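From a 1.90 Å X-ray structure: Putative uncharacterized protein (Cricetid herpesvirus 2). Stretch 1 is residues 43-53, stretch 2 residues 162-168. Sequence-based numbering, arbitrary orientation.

Stretch 1 43-53: PVEDIITQTCD
Stretch 2 162-168: QEALIHF

A short helix packs along a β-strand through a small apolar patch centred on Leu165, with one hydrogen bond from His167 to the end of the helix. Together the two stretches bury 340 Å².

Residues 44-51 are helical, with Pro43 at the N-cap and its O accepting from Ile47 N at 3.1 Å. Cys52 leaves helical geometry at phi/psi -97/138. Residues 162-168 lie within a longer strand. The axes run in nearly the same direction, 23° apart, and approach to 10.1 Å. Register is set by Val44 CA to Leu165 CA at 7.1 Å and Cys52 CA to His167 CA at 7.2 Å.

Strand alternation points Glu163, Leu165 and His167 toward the helix. Leu165 (chi1 t, chi2 p) is the most covered residue. Its CD2 lies 4.1 Å from Val44 CG1 and 3.8 Å from Ile47 CG2, and its CD1 lies 3.9 Å from Ile48 CG1. A branched leucine can thus meet three helix residues at once. Val44 is t; Ile47 and Ile48 are both m, t. Ile48 starts sideways, but its end comes nearer the strand.

Glu163 (p, t) extends so that its OE2 reaches 3.6 Å from Val44 CG1. This is a van der Waals contact, since the methyl offers no polar partner.

His167 (chi1 t, chi2 -75°) donates from NE2 to Thr51 O at 3.0 Å, with an angle of 158° at the hydrogen. The carbonyl meets the ring at its edge, near its plane. An acceptor near the helix C-terminus suits this donor. Thr51 (p) turns its OG1 back to donate to Ile47 O at 2.8 Å; the same OG1 lies 3.2 Å from His167 CD2. Cys52 (m) places SG 3.7 Å from His167 CD2, oblique to the ring. Cys52 is also covalently bonded to a group elsewhere in the structure.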

# COMPACT_ATOMS: atom_id res chain seq x y z
N PRO A 43 14.04 -12.70 11.12
CA PRO A 43 12.72 -12.59 11.73
C PRO A 43 11.96 -11.38 11.19
O PRO A 43 12.58 -10.46 10.65
CB PRO A 43 13.02 -12.42 13.23
CG PRO A 43 14.41 -11.90 13.28
CD PRO A 43 15.12 -12.49 12.10
N VAL A 44 10.64 -11.39 11.34
CA VAL A 44 9.78 -10.32 10.86
C VAL A 44 10.24 -8.92 11.29
O VAL A 44 10.28 -8.00 10.49
CB VAL A 44 8.33 -10.54 11.35
CG1 VAL A 44 7.46 -9.31 11.14
CG2 VAL A 44 7.71 -11.74 10.65
N GLU A 45 10.60 -8.78 12.56
CA GLU A 45 10.90 -7.46 13.09
C GLU A 45 12.20 -6.91 12.49
O GLU A 45 12.35 -5.70 12.32
CB GLU A 45 10.99 -7.49 14.63
CG GLU A 45 12.06 -8.43 15.18
CD GLU A 45 11.91 -8.68 16.67
OE1 GLU A 45 10.88 -8.27 17.25
OE2 GLU A 45 12.82 -9.29 17.26
N ASP A 46 13.12 -7.81 12.14
CA ASP A 46 14.37 -7.40 11.51
C ASP A 46 14.12 -7.02 10.05
O ASP A 46 14.74 -6.09 9.55
CB ASP A 46 15.42 -8.51 11.57
CG ASP A 46 16.05 -8.65 12.95
OD1 ASP A 46 15.74 -7.84 13.85
OD2 ASP A 46 16.87 -9.58 13.13
N ILE A 47 13.26 -7.77 9.37
CA ILE A 47 12.84 -7.40 8.02
C ILE A 47 12.29 -5.98 8.04
O ILE A 47 12.63 -5.16 7.20
CB ILE A 47 11.77 -8.35 7.45
CG1 ILE A 47 12.32 -9.76 7.30
CG2 ILE A 47 11.25 -7.83 6.10
CD1 ILE A 47 11.27 -10.81 6.98
N ILE A 48 11.42 -5.70 9.01
CA ILE A 48 10.81 -4.38 9.09
C ILE A 48 11.89 -3.32 9.35
O ILE A 48 11.96 -2.29 8.67
CB ILE A 48 9.73 -4.33 10.19
CG1 ILE A 48 8.56 -5.23 9.79
CG2 ILE A 48 9.26 -2.88 10.40
CD1 ILE A 48 7.61 -5.52 10.91
N THR A 49 12.73 -3.58 10.35
CA THR A 49 13.83 -2.67 10.69
C THR A 49 14.69 -2.33 9.49
O THR A 49 15.09 -1.18 9.30
CB THR A 49 14.73 -3.29 11.77
OG1 THR A 49 14.03 -3.29 13.02
CG2 THR A 49 16.05 -2.51 11.93
N GLN A 50 14.98 -3.32 8.66
CA GLN A 50 15.93 -3.11 7.58
C GLN A 50 15.33 -2.55 6.29
O GLN A 50 16.03 -1.85 5.57
CB GLN A 50 16.66 -4.42 7.27
CG GLN A 50 17.57 -4.89 8.41
CD GLN A 50 18.28 -6.19 8.08
OE1 GLN A 50 18.39 -6.58 6.92
NE2 GLN A 50 18.76 -6.87 9.12
N THR A 51 14.06 -2.85 6.00
CA THR A 51 13.53 -2.59 4.64
C THR A 51 12.22 -1.80 4.56
O THR A 51 11.79 -1.45 3.46
CB THR A 51 13.32 -3.93 3.88
OG1 THR A 51 12.26 -4.68 4.49
CG2 THR A 51 14.61 -4.75 3.89
N CYS A 52 11.59 -1.50 5.70
CA CYS A 52 10.35 -0.73 5.71
C CYS A 52 10.57 0.75 5.97
O CYS A 52 11.35 1.11 6.84
CB CYS A 52 9.40 -1.30 6.77
SG CYS A 52 8.75 -2.96 6.38
N ASP A 53 9.86 1.60 5.23
CA ASP A 53 9.92 3.04 5.42
C ASP A 53 8.66 3.53 6.13
O ASP A 53 8.63 4.62 6.68
CB ASP A 53 10.10 3.75 4.07
CG ASP A 53 11.39 3.35 3.38
OD1 ASP A 53 12.46 3.68 3.94
OD2 ASP A 53 11.34 2.69 2.32
N GLN A 162 -0.06 -16.47 13.63
CA GLN A 162 -0.02 -15.42 14.65
C GLN A 162 -0.06 -14.02 14.06
O GLN A 162 -0.68 -13.11 14.61
CB GLN A 162 1.23 -15.55 15.52
CG GLN A 162 1.08 -16.51 16.68
CD GLN A 162 1.02 -17.95 16.24
OE1 GLN A 162 1.51 -18.29 15.16
NE2 GLN A 162 0.43 -18.80 17.06
N GLU A 163 0.65 -13.84 12.95
CA GLU A 163 0.70 -12.55 12.29
C GLU A 163 1.18 -12.70 10.85
O GLU A 163 1.82 -13.69 10.50
CB GLU A 163 1.61 -11.59 13.04
CG GLU A 163 3.07 -11.95 12.93
CD GLU A 163 3.98 -11.00 13.71
OE1 GLU A 163 3.50 -10.36 14.65
OE2 GLU A 163 5.17 -10.92 13.37
N ALA A 164 0.87 -11.69 10.04
CA ALA A 164 1.36 -11.65 8.67
C ALA A 164 1.87 -10.26 8.32
O ALA A 164 1.17 -9.26 8.47
CB ALA A 164 0.27 -12.07 7.71
N LEU A 165 3.12 -10.23 7.88
CA LEU A 165 3.74 -9.05 7.33
C LEU A 165 3.58 -9.02 5.82
O LEU A 165 3.82 -10.03 5.16
CB LEU A 165 5.24 -9.02 7.68
CG LEU A 165 6.10 -7.98 6.97
CD1 LEU A 165 5.75 -6.57 7.43
CD2 LEU A 165 7.58 -8.27 7.17
N ILE A 166 3.19 -7.87 5.29
CA ILE A 166 3.31 -7.62 3.86
C ILE A 166 4.26 -6.45 3.67
O ILE A 166 4.06 -5.37 4.21
CB ILE A 166 1.96 -7.33 3.21
CG1 ILE A 166 1.08 -8.59 3.28
CG2 ILE A 166 2.15 -6.90 1.75
CD1 ILE A 166 -0.34 -8.37 2.87
N HIS A 167 5.31 -6.71 2.91
CA HIS A 167 6.24 -5.69 2.48
C HIS A 167 5.92 -5.41 1.03
O HIS A 167 6.02 -6.31 0.21
CB HIS A 167 7.69 -6.15 2.64
CG HIS A 167 8.69 -5.12 2.23
ND1 HIS A 167 8.95 -4.83 0.90
CD2 HIS A 167 9.47 -4.29 2.95
CE1 HIS A 167 9.86 -3.88 0.84
NE2 HIS A 167 10.19 -3.53 2.07
N PHE A 168 5.49 -4.18 0.73
CA PHE A 168 5.23 -3.77 -0.64
C PHE A 168 6.30 -2.77 -1.10
O PHE A 168 6.37 -1.65 -0.59
CB PHE A 168 3.84 -3.15 -0.76
CG PHE A 168 3.41 -2.86 -2.18
CD1 PHE A 168 2.92 -3.88 -2.99
CD2 PHE A 168 3.46 -1.58 -2.69
CE1 PHE A 168 2.52 -3.62 -4.29
CE2 PHE A 168 3.06 -1.32 -3.99
CZ PHE A 168 2.59 -2.33 -4.79